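Local structure of putative secreted endoglycosylceramidase (6JYZ) at residues A234-I245 with A275-D284; V288-Q296 with G310-Y321. The protein probably hydrolyses the glycosidic bond between sugar and ceramide in galactose-linked glycolipids, acting as an endogalactosylceramidase of glycoside hydrolase family 5. All coordinates share one frame; numbering follows the deposited sequence.

Contact 1: residues A234-I245 with A275-D284; sequences ADQIGRFYQRAI and ALPPRHYLAD
On the outside of the (beta/alpha)8 barrel of this family 5 glycoside hydrolase, Tyr281 of a short 3-10 turn lays its ring against Gly238 and Arg239 of the barrel helix 230-251. Gly238 suits the spot because it has no side chain: the flat ring comes down on bare backbone, with Tyr281 CD2 3.7 Å from Gly238 CA and Arg239 N over the ring centre. The neighbouring His280 sets its NE2 over the rim of the opposite face. The hydroxyl end is held by Asp235, where Tyr281 OH donates a hydrogen bond to Asp235 OD1 over 2.6 Å. The acid is met on its syn side, 30° out of the carboxylate plane, and that plane stands 75° from the ring. Its CG, opposite the backbone N (chi1 -160°), lies beside the carbonyl carbon, which brings the carboxylate round to the phenol.

Arg239 bends over the same hydroxyl, placing Tyr281 OH over one guanidinium face, 3.5 Å from Arg239 NH2. Its link to the acid is a long salt bridge, 3.7 Å from Arg239 NH2 to Asp235 OD1, with no N-H aimed at the oxygen, so the attraction is one of charge alone. Gln242 comes to the ring edge, Gln242 OE1 lying 3.5 Å from Tyr281 CD1.

Toward the start of both segments, Pro277 brings its CA to 3.5 Å from Ala234 O in a CA-H...O contact; the small methyl of Ala234 lets the proline-rich chain run close by. Toward the interior, Tyr241 packs its CB on Leu282, while its hydroxyl is hydrogen-bonded to Glu263 O. Beyond it the methyls of Ile245 and Leu282 meet, their side chains crossing at about a right angle with Ile245 CD1 3.8 Å from Leu282 CD1.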
loop_
_atom_site.group_PDB
_atom_site.type_symbol
_atom_site.label_atom_id
_atom_site.label_comp_id
_atom_site.label_asym_id
_atom_site.label_seq_id
_atom_site.Cartn_x
_atom_site.Cartn_y
_atom_site.Cartn_z
ATOM N N ALA A 234 1.889 16.047 12.170
ATOM C CA ALA A 234 1.806 16.215 10.738
ATOM C C ALA A 234 2.971 17.062 10.256
ATOM O O ALA A 234 3.510 16.835 9.162
ATOM C CB ALA A 234 0.486 16.895 10.381
ATOM N N ASP A 235 3.386 18.091 11.026
ATOM C CA ASP A 235 4.496 18.923 10.592
ATOM C C ASP A 235 5.790 18.091 10.559
ATOM O O ASP A 235 6.560 18.211 9.595
ATOM C CB ASP A 235 4.647 20.147 11.515
ATOM C CG ASP A 235 5.449 21.227 10.771
ATOM O OD1 ASP A 235 6.589 21.168 10.749
ATOM O OD2 ASP A 235 4.759 22.068 10.130
ATOM N N GLN A 236 6.115 17.341 11.593
ATOM C CA GLN A 236 7.381 16.611 11.598
ATOM C C GLN A 236 7.382 15.473 10.568
ATOM O O GLN A 236 8.456 15.177 10.000
ATOM C CB GLN A 236 7.785 16.175 13.009
ATOM C CG GLN A 236 6.904 15.093 13.626
ATOM C CD GLN A 236 7.186 14.907 15.103
ATOM O OE1 GLN A 236 8.030 15.563 15.688
ATOM N NE2 GLN A 236 6.483 13.986 15.740
ATOM N N ILE A 237 6.230 14.897 10.282
ATOM C CA ILE A 237 6.114 13.913 9.210
ATOM C C ILE A 237 6.398 14.602 7.869
ATOM O O ILE A 237 7.208 14.107 7.065
ATOM C CB ILE A 237 4.731 13.257 9.263
ATOM C CG1 ILE A 237 4.651 12.333 10.487
ATOM C CG2 ILE A 237 4.463 12.468 7.955
ATOM C CD1 ILE A 237 3.203 11.948 10.860
ATOM N N GLY A 238 5.810 15.777 7.628
ATOM C CA GLY A 238 6.070 16.485 6.370
ATOM C C GLY A 238 7.522 16.887 6.258
ATOM O O GLY A 238 8.087 16.845 5.137
ATOM N N ARG A 239 8.170 17.295 7.342
ATOM C CA ARG A 239 9.582 17.692 7.279
ATOM C C ARG A 239 10.436 16.515 6.841
ATOM O O ARG A 239 11.354 16.687 6.003
ATOM C CB ARG A 239 10.042 18.163 8.650
ATOM C CG ARG A 239 11.383 18.872 8.621
ATOM C CD ARG A 239 11.866 19.228 10.040
ATOM N NE ARG A 239 10.945 20.135 10.728
ATOM C CZ ARG A 239 11.009 21.467 10.651
ATOM N NH1 ARG A 239 11.865 22.055 9.831
ATOM N NH2 ARG A 239 10.145 22.203 11.325
ATOM N N PHE A 240 10.143 15.313 7.292
ATOM C CA PHE A 240 10.823 14.126 6.845
ATOM C C PHE A 240 10.516 13.893 5.353
ATOM O O PHE A 240 11.459 13.624 4.562
ATOM C CB PHE A 240 10.395 12.907 7.666
ATOM C CG PHE A 240 10.667 11.597 6.955
ATOM C CD1 PHE A 240 11.991 11.212 6.682
ATOM C CD2 PHE A 240 9.647 10.782 6.522
ATOM C CE1 PHE A 240 12.290 9.986 6.020
ATOM C CE2 PHE A 240 9.926 9.607 5.833
ATOM C CZ PHE A 240 11.217 9.207 5.571
ATOM N N TYR A 241 9.281 13.987 4.922
ATOM C CA TYR A 241 8.998 13.763 3.516
ATOM C C TYR A 241 9.792 14.738 2.648
ATOM O O TYR A 241 10.315 14.324 1.596
ATOM C CB TYR A 241 7.522 13.934 3.213
ATOM C CG TYR A 241 6.585 12.923 3.830
ATOM C CD1 TYR A 241 6.969 11.641 4.138
ATOM C CD2 TYR A 241 5.258 13.263 4.075
ATOM C CE1 TYR A 241 6.083 10.720 4.711
ATOM C CE2 TYR A 241 4.333 12.372 4.579
ATOM C CZ TYR A 241 4.745 11.103 4.873
ATOM O OH TYR A 241 3.896 10.155 5.370
ATOM N N GLN A 242 9.883 16.004 3.046
ATOM C CA GLN A 242 10.612 16.977 2.222
ATOM C C GLN A 242 12.061 16.554 2.114
ATOM O O GLN A 242 12.646 16.638 1.006
ATOM C CB GLN A 242 10.430 18.341 2.870
ATOM C CG GLN A 242 11.208 19.428 2.090
ATOM C CD GLN A 242 10.969 20.774 2.735
ATOM O OE1 GLN A 242 11.338 20.963 3.889
ATOM N NE2 GLN A 242 10.352 21.642 1.955
ATOM N N ARG A 243 12.691 16.137 3.197
ATOM C CA ARG A 243 14.088 15.682 3.130
ATOM C C ARG A 243 14.212 14.450 2.242
ATOM O O ARG A 243 15.155 14.387 1.425
ATOM C CB ARG A 243 14.578 15.335 4.537
ATOM C CG ARG A 243 14.875 16.518 5.427
ATOM C CD ARG A 243 15.454 16.034 6.760
ATOM N NE ARG A 243 16.803 15.412 6.637
ATOM C CZ ARG A 243 17.626 14.958 7.689
ATOM N NH1 ARG A 243 17.160 14.962 8.913
ATOM N NH2 ARG A 243 18.877 14.547 7.500
ATOM N N ALA A 244 13.319 13.487 2.356
ATOM C CA ALA A 244 13.430 12.273 1.557
ATOM C C ALA A 244 13.210 12.591 0.092
ATOM O O ALA A 244 13.967 12.068 -0.754
ATOM C CB ALA A 244 12.381 11.282 2.016
ATOM N N ILE A 245 12.260 13.447 -0.247
ATOM C CA ILE A 245 11.994 13.773 -1.662
ATOM C C ILE A 245 13.241 14.449 -2.234
ATOM O O ILE A 245 13.629 14.105 -3.387
ATOM C CB ILE A 245 10.775 14.695 -1.769
ATOM C CG1 ILE A 245 9.520 13.924 -1.396
ATOM C CG2 ILE A 245 10.648 15.272 -3.188
ATOM C CD1 ILE A 245 8.282 14.813 -1.136
ATOM N N ALA A 275 -5.020 15.594 10.877
ATOM C CA ALA A 275 -4.267 16.771 10.419
ATOM C C ALA A 275 -3.424 16.333 9.230
ATOM O O ALA A 275 -3.057 15.163 9.081
ATOM C CB ALA A 275 -3.373 17.264 11.529
ATOM N N LEU A 276 -3.168 17.248 8.322
ATOM C CA LEU A 276 -2.487 16.976 7.058
ATOM C C LEU A 276 -1.049 17.504 7.103
ATOM O O LEU A 276 -0.827 18.672 7.467
ATOM C CB LEU A 276 -3.230 17.616 5.895
ATOM C CG LEU A 276 -4.608 17.048 5.626
ATOM C CD1 LEU A 276 -5.305 17.722 4.491
ATOM C CD2 LEU A 276 -4.558 15.524 5.335
ATOM N N PRO A 277 -0.038 16.731 6.702
ATOM C CA PRO A 277 1.300 17.278 6.490
ATOM C C PRO A 277 1.261 18.550 5.652
ATOM O O PRO A 277 0.642 18.575 4.584
ATOM C CB PRO A 277 2.058 16.134 5.758
ATOM C CG PRO A 277 1.348 14.887 6.329
ATOM C CD PRO A 277 -0.110 15.311 6.352
ATOM N N PRO A 278 1.837 19.668 6.102
ATOM C CA PRO A 278 1.667 20.931 5.378
ATOM C C PRO A 278 2.138 20.824 3.938
ATOM O O PRO A 278 3.139 20.207 3.620
ATOM C CB PRO A 278 2.511 21.882 6.211
ATOM C CG PRO A 278 2.396 21.322 7.642
ATOM C CD PRO A 278 2.416 19.833 7.467
ATOM N N ARG A 279 1.355 21.464 3.076
ATOM C CA ARG A 279 1.564 21.434 1.626
ATOM C C ARG A 279 2.937 21.873 1.224
ATOM O O ARG A 279 3.466 21.320 0.218
ATOM C CB ARG A 279 0.702 22.536 0.933
ATOM C CG ARG A 279 -0.757 22.184 0.932
ATOM C CD ARG A 279 -1.522 23.089 -0.047
ATOM N NE ARG A 279 -1.728 24.515 0.112
ATOM C CZ ARG A 279 -2.792 25.093 -0.459
ATOM N NH1 ARG A 279 -3.620 24.357 -1.192
ATOM N NH2 ARG A 279 -3.026 26.387 -0.314
ATOM N N HIS A 280 3.548 22.848 1.882
ATOM C CA HIS A 280 4.824 23.333 1.418
ATOM C C HIS A 280 5.883 22.230 1.465
ATOM O O HIS A 280 6.860 22.261 0.706
ATOM C CB HIS A 280 5.291 24.564 2.202
ATOM C CG HIS A 280 5.836 24.290 3.584
ATOM N ND1 HIS A 280 5.094 24.145 4.772
ATOM C CD2 HIS A 280 7.113 24.154 3.906
ATOM C CE1 HIS A 280 5.996 23.986 5.751
ATOM N NE2 HIS A 280 7.180 23.922 5.248
ATOM N N TYR A 281 5.756 21.230 2.333
ATOM C CA TYR A 281 6.701 20.125 2.378
ATOM C C TYR A 281 6.569 19.173 1.189
ATOM O O TYR A 281 7.506 18.387 0.984
ATOM C CB TYR A 281 6.467 19.338 3.665
ATOM C CG TYR A 281 6.859 20.023 4.953
ATOM C CD1 TYR A 281 8.141 20.506 5.156
ATOM C CD2 TYR A 281 5.908 20.165 5.970
ATOM C CE1 TYR A 281 8.534 21.066 6.375
ATOM C CE2 TYR A 281 6.282 20.686 7.206
ATOM C CZ TYR A 281 7.590 21.096 7.379
ATOM O OH TYR A 281 8.039 21.631 8.580
ATOM N N LEU A 282 5.419 19.172 0.508
ATOM C CA LEU A 282 5.058 18.249 -0.562
ATOM C C LEU A 282 4.916 19.011 -1.876
ATOM O O LEU A 282 4.173 18.552 -2.728
ATOM C CB LEU A 282 3.780 17.495 -0.201
ATOM C CG LEU A 282 3.828 16.351 0.823
ATOM C CD1 LEU A 282 4.897 15.314 0.554
ATOM C CD2 LEU A 282 3.746 16.804 2.244
ATOM N N ALA A 283 5.642 20.090 -2.087
ATOM C CA ALA A 283 5.492 20.909 -3.292
ATOM C C ALA A 283 6.322 20.326 -4.431
ATOM O O ALA A 283 7.289 20.895 -4.901
ATOM C CB ALA A 283 5.972 22.322 -2.956
ATOM N N ASP A 284 6.032 19.121 -4.854
ATOM C CA ASP A 284 6.635 18.457 -6.008
ATOM C C ASP A 284 5.446 17.997 -6.803
ATOM O O ASP A 284 4.454 17.489 -6.246
ATOM C CB ASP A 284 7.472 17.250 -5.495
ATOM C CG ASP A 284 8.079 16.375 -6.593
ATOM O OD1 ASP A 284 7.336 15.750 -7.390
ATOM O OD2 ASP A 284 9.328 16.378 -6.705
#

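Contact 2: residues V288-Q296 with G310-Y321; sequences VFSPHLYSQ and GFRIAVAAADWY
Phe289 is wedged against the helix 307-321 at the tight end of this contact: Phe289 CE2 comes 3.5 Å from Ala317 CB, while the ring edge faces Ala314 O. Ala314, Ala317 and Ala318 suit the place, since short methyls let a large ring approach the helix. Having CG anti to the backbone N (chi1 -177°) carries the ring off the strand toward them. One ring face takes Pro291 CD and the other takes Tyr321, whose ring is tilted 37° and whose CE2 is 3.9 Å from Phe289 CD1. The tyrosine's hydroxyl has Pro277 O as its partner.

Strand 287-289 and the helix 307-321 that follows it belong to the (beta/alpha)8 barrel expected of family 5, and the chain leaving the strand runs alongside the helix, meeting it through apolar groups without a hydrogen bond. Pro291 CG rests 3.9 Å from Ala314 CB. Leu293 then splits its two methyls: CD2 sits 3.8 Å from the same Ala314 CB, and CD1 makes a CH-pi contact over the centre of the Phe311 ring, 3.9 Å from its centroid and 7° off the normal. On the other side of this chain, His292 and Tyr294 turn away from the helix and hydrogen-bond Glu222 and Glu329.

Lighter contact is made at the far end, with Ser295 OG 4.1 Å from Gly310 CA; the lack of a side chain at Gly310 lets the serine come this close. Ala316 and Asp319, by contrast, lie on the exposed outer face of the helix, turned from the strand.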
loop_
_atom_site.group_PDB
_atom_site.type_symbol
_atom_site.label_atom_id
_atom_site.label_comp_id
_atom_site.label_asym_id
_atom_site.label_seq_id
_atom_site.Cartn_x
_atom_site.Cartn_y
_atom_site.Cartn_z
ATOM N N VAL A 288 1.470 12.058 -4.489
ATOM C CA VAL A 288 0.193 11.332 -4.464
ATOM C C VAL A 288 -0.183 11.137 -3.004
ATOM O O VAL A 288 0.629 10.587 -2.238
ATOM C CB VAL A 288 0.360 9.981 -5.188
ATOM C CG1 VAL A 288 -0.895 9.128 -4.973
ATOM C CG2 VAL A 288 0.691 10.173 -6.679
ATOM N N PHE A 289 -1.374 11.595 -2.615
ATOM C CA PHE A 289 -1.816 11.459 -1.230
ATOM C C PHE A 289 -2.420 10.077 -0.988
ATOM O O PHE A 289 -3.263 9.600 -1.772
ATOM C CB PHE A 289 -2.863 12.550 -0.973
ATOM C CG PHE A 289 -3.365 12.576 0.456
ATOM C CD1 PHE A 289 -2.473 12.588 1.526
ATOM C CD2 PHE A 289 -4.727 12.527 0.745
ATOM C CE1 PHE A 289 -2.942 12.590 2.858
ATOM C CE2 PHE A 289 -5.164 12.535 2.087
ATOM C CZ PHE A 289 -4.281 12.548 3.103
ATOM N N SER A 290 -1.948 9.380 0.047
ATOM C CA SER A 290 -2.260 7.972 0.243
ATOM C C SER A 290 -2.671 7.680 1.692
ATOM O O SER A 290 -1.990 6.933 2.397
ATOM C CB SER A 290 -1.058 7.160 -0.184
ATOM O OG SER A 290 -1.378 5.790 -0.269
ATOM N N PRO A 291 -3.808 8.202 2.162
ATOM C CA PRO A 291 -4.405 7.751 3.425
ATOM C C PRO A 291 -4.920 6.331 3.255
ATOM O O PRO A 291 -5.167 5.859 2.130
ATOM C CB PRO A 291 -5.580 8.728 3.606
ATOM C CG PRO A 291 -6.035 8.985 2.174
ATOM C CD PRO A 291 -4.716 9.076 1.394
ATOM N N HIS A 292 -5.008 5.620 4.359
ATOM C CA HIS A 292 -5.526 4.262 4.422
ATOM C C HIS A 292 -6.975 4.328 4.861
ATOM O O HIS A 292 -7.294 4.833 5.940
ATOM C CB HIS A 292 -4.697 3.355 5.345
ATOM C CG HIS A 292 -3.269 3.303 4.859
ATOM N ND1 HIS A 292 -2.264 2.718 5.615
ATOM C CD2 HIS A 292 -2.709 3.722 3.682
ATOM C CE1 HIS A 292 -1.122 2.784 4.896
ATOM N NE2 HIS A 292 -1.345 3.398 3.727
ATOM N N LEU A 293 -7.847 3.876 3.958
ATOM C CA LEU A 293 -9.313 4.137 4.122
ATOM C C LEU A 293 -9.990 3.003 4.855
ATOM O O LEU A 293 -10.578 2.092 4.253
ATOM C CB LEU A 293 -9.946 4.367 2.750
ATOM C CG LEU A 293 -9.341 5.504 1.941
ATOM C CD1 LEU A 293 -10.138 5.748 0.634
ATOM C CD2 LEU A 293 -9.349 6.817 2.717
ATOM N N TYR A 294 -9.882 3.034 6.184
ATOM C CA TYR A 294 -10.348 1.968 7.057
ATOM C C TYR A 294 -11.692 2.283 7.742
ATOM O O TYR A 294 -12.103 1.508 8.620
ATOM C CB TYR A 294 -9.270 1.613 8.103
ATOM C CG TYR A 294 -8.167 0.728 7.542
ATOM C CD1 TYR A 294 -8.412 -0.530 6.995
ATOM C CD2 TYR A 294 -6.840 1.118 7.553
ATOM C CE1 TYR A 294 -7.403 -1.383 6.571
ATOM C CE2 TYR A 294 -5.794 0.294 7.144
ATOM C CZ TYR A 294 -6.089 -0.954 6.647
ATOM O OH TYR A 294 -5.136 -1.863 6.253
ATOM N N SER A 295 -12.394 3.336 7.299
ATOM C CA SER A 295 -13.711 3.650 7.853
ATOM C C SER A 295 -14.654 2.461 7.686
ATOM O O SER A 295 -14.745 1.842 6.627
ATOM C CB SER A 295 -14.271 4.880 7.282
ATOM O OG SER A 295 -13.435 6.017 7.548
ATOM N N GLN A 296 -15.353 2.169 8.778
ATOM C CA GLN A 296 -16.321 1.057 8.899
ATOM C C GLN A 296 -15.642 -0.287 8.768
ATOM O O GLN A 296 -16.327 -1.330 8.588
ATOM C CB GLN A 296 -17.552 1.198 7.993
ATOM C CG GLN A 296 -18.245 2.481 8.293
ATOM C CD GLN A 296 -19.634 2.544 7.714
ATOM O OE1 GLN A 296 -19.870 2.783 6.538
ATOM N NE2 GLN A 296 -20.608 2.379 8.601
ATOM N N GLY A 310 -15.727 8.623 4.284
ATOM C CA GLY A 310 -14.257 8.476 4.350
ATOM C C GLY A 310 -13.608 8.796 3.006
ATOM O O GLY A 310 -12.570 9.450 2.949
ATOM N N PHE A 311 -14.253 8.360 1.898
ATOM C CA PHE A 311 -13.745 8.753 0.587
ATOM C C PHE A 311 -13.871 10.258 0.357
ATOM O O PHE A 311 -12.959 10.888 -0.134
ATOM C CB PHE A 311 -14.508 8.055 -0.550
ATOM C CG PHE A 311 -14.000 6.664 -0.862
ATOM C CD1 PHE A 311 -14.309 5.582 -0.062
ATOM C CD2 PHE A 311 -13.180 6.452 -1.977
ATOM C CE1 PHE A 311 -13.846 4.310 -0.360
ATOM C CE2 PHE A 311 -12.739 5.154 -2.269
ATOM C CZ PHE A 311 -13.074 4.102 -1.483
ATOM N N ARG A 312 -15.008 10.858 0.719
ATOM C CA ARG A 312 -15.169 12.286 0.487
ATOM C C ARG A 312 -14.119 13.103 1.239
ATOM O O ARG A 312 -13.575 14.055 0.686
ATOM C CB ARG A 312 -16.594 12.789 0.902
ATOM C CG ARG A 312 -17.623 12.238 -0.106
ATOM C CD ARG A 312 -19.021 12.783 0.309
ATOM N NE ARG A 312 -20.013 12.096 -0.518
ATOM C CZ ARG A 312 -20.774 11.058 -0.164
ATOM N NH1 ARG A 312 -20.778 10.580 1.071
ATOM N NH2 ARG A 312 -21.625 10.571 -1.074
ATOM N N ILE A 313 -13.796 12.696 2.471
ATOM C CA ILE A 313 -12.776 13.404 3.240
ATOM C C ILE A 313 -11.419 13.267 2.563
ATOM O O ILE A 313 -10.687 14.224 2.401
ATOM C CB ILE A 313 -12.750 12.815 4.660
ATOM C CG1 ILE A 313 -14.067 13.127 5.398
ATOM C CG2 ILE A 313 -11.564 13.397 5.419
ATOM C CD1 ILE A 313 -14.261 12.326 6.697
ATOM N N ALA A 314 -11.091 12.034 2.134
ATOM C CA ALA A 314 -9.803 11.800 1.489
ATOM C C ALA A 314 -9.680 12.546 0.162
ATOM O O ALA A 314 -8.624 13.061 -0.178
ATOM C CB ALA A 314 -9.608 10.311 1.280
ATOM N N VAL A 315 -10.779 12.576 -0.613
ATOM C CA VAL A 315 -10.790 13.262 -1.898
ATOM C C VAL A 315 -10.609 14.778 -1.677
ATOM O O VAL A 315 -9.858 15.437 -2.397
ATOM C CB VAL A 315 -12.119 12.967 -2.633
ATOM C CG1 VAL A 315 -12.378 13.921 -3.809
ATOM C CG2 VAL A 315 -12.154 11.536 -3.124
ATOM N N ALA A 316 -11.266 15.334 -0.636
ATOM C CA ALA A 316 -11.083 16.756 -0.370
ATOM C C ALA A 316 -9.661 17.071 0.066
ATOM O O ALA A 316 -9.072 18.082 -0.316
ATOM C CB ALA A 316 -12.060 17.222 0.704
ATOM N N ALA A 317 -9.059 16.187 0.863
ATOM C CA ALA A 317 -7.656 16.378 1.299
ATOM C C ALA A 317 -6.720 16.330 0.084
ATOM O O ALA A 317 -5.843 17.156 -0.078
ATOM C CB ALA A 317 -7.300 15.317 2.325
ATOM N N ALA A 318 -6.921 15.319 -0.812
ATOM C CA ALA A 318 -6.052 15.222 -1.989
ATOM C C ALA A 318 -6.213 16.458 -2.853
ATOM O O ALA A 318 -5.221 16.979 -3.397
ATOM C CB ALA A 318 -6.421 13.963 -2.792
ATOM N N ASP A 319 -7.413 16.979 -2.959
ATOM C CA ASP A 319 -7.626 18.196 -3.747
ATOM C C ASP A 319 -6.933 19.402 -3.145
ATOM O O ASP A 319 -6.428 20.253 -3.878
ATOM C CB ASP A 319 -9.129 18.411 -3.904
ATOM C CG ASP A 319 -9.462 19.737 -4.564
ATOM O OD1 ASP A 319 -9.253 19.784 -5.804
ATOM O OD2 ASP A 319 -9.814 20.695 -3.829
ATOM N N TRP A 320 -6.833 19.463 -1.821
ATOM C CA TRP A 320 -6.069 20.532 -1.192
ATOM C C TRP A 320 -4.610 20.515 -1.611
ATOM O O TRP A 320 -3.958 21.553 -1.798
ATOM C CB TRP A 320 -6.244 20.455 0.332
ATOM C CG TRP A 320 -5.470 21.489 1.108
ATOM C CD1 TRP A 320 -5.765 22.837 1.131
ATOM C CD2 TRP A 320 -4.418 21.230 2.029
ATOM N NE1 TRP A 320 -4.920 23.421 2.049
ATOM C CE2 TRP A 320 -4.044 22.487 2.559
ATOM C CE3 TRP A 320 -3.651 20.103 2.363
ATOM C CZ2 TRP A 320 -3.026 22.655 3.505
ATOM C CZ3 TRP A 320 -2.664 20.251 3.321
ATOM C CH2 TRP A 320 -2.358 21.500 3.894
ATOM N N TYR A 321 -4.021 19.318 -1.765
ATOM C CA TYR A 321 -2.688 19.159 -2.242
ATOM C C TYR A 321 -2.580 19.308 -3.753
ATOM O O TYR A 321 -1.450 19.318 -4.284
ATOM C CB TYR A 321 -2.103 17.776 -1.906
ATOM C CG TYR A 321 -1.823 17.554 -0.451
ATOM C CD1 TYR A 321 -0.706 18.149 0.144
ATOM C CD2 TYR A 321 -2.625 16.718 0.289
ATOM C CE1 TYR A 321 -0.388 17.858 1.482
ATOM C CE2 TYR A 321 -2.346 16.442 1.632
ATOM C CZ TYR A 321 -1.223 17.022 2.192
ATOM O OH TYR A 321 -0.930 16.711 3.508
#

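Followed from the N terminus, the chain enters helix 230-251, runs through strand 259-262 and helix 268-271, and comes back along residues 275-284 to close contact 1. It then passes into strand 287-289, which pairs in parallel with strand 259-262, and a second, shorter excursion returns as helix 307-321 to close contact 2. The two loops are therefore in series, neither nesting nor crossing, and tie successive parts of one barrel together. They also touch directly: Tyr321 OH lies 2.7 Å from Pro277 O and Arg279 NH1 2.9 Å from Trp320 O, both probable hydrogen bonds, while Leu276 packs on Trp320 and Tyr321. Segment 275-284 thus bridges helices 230-251 and 307-321.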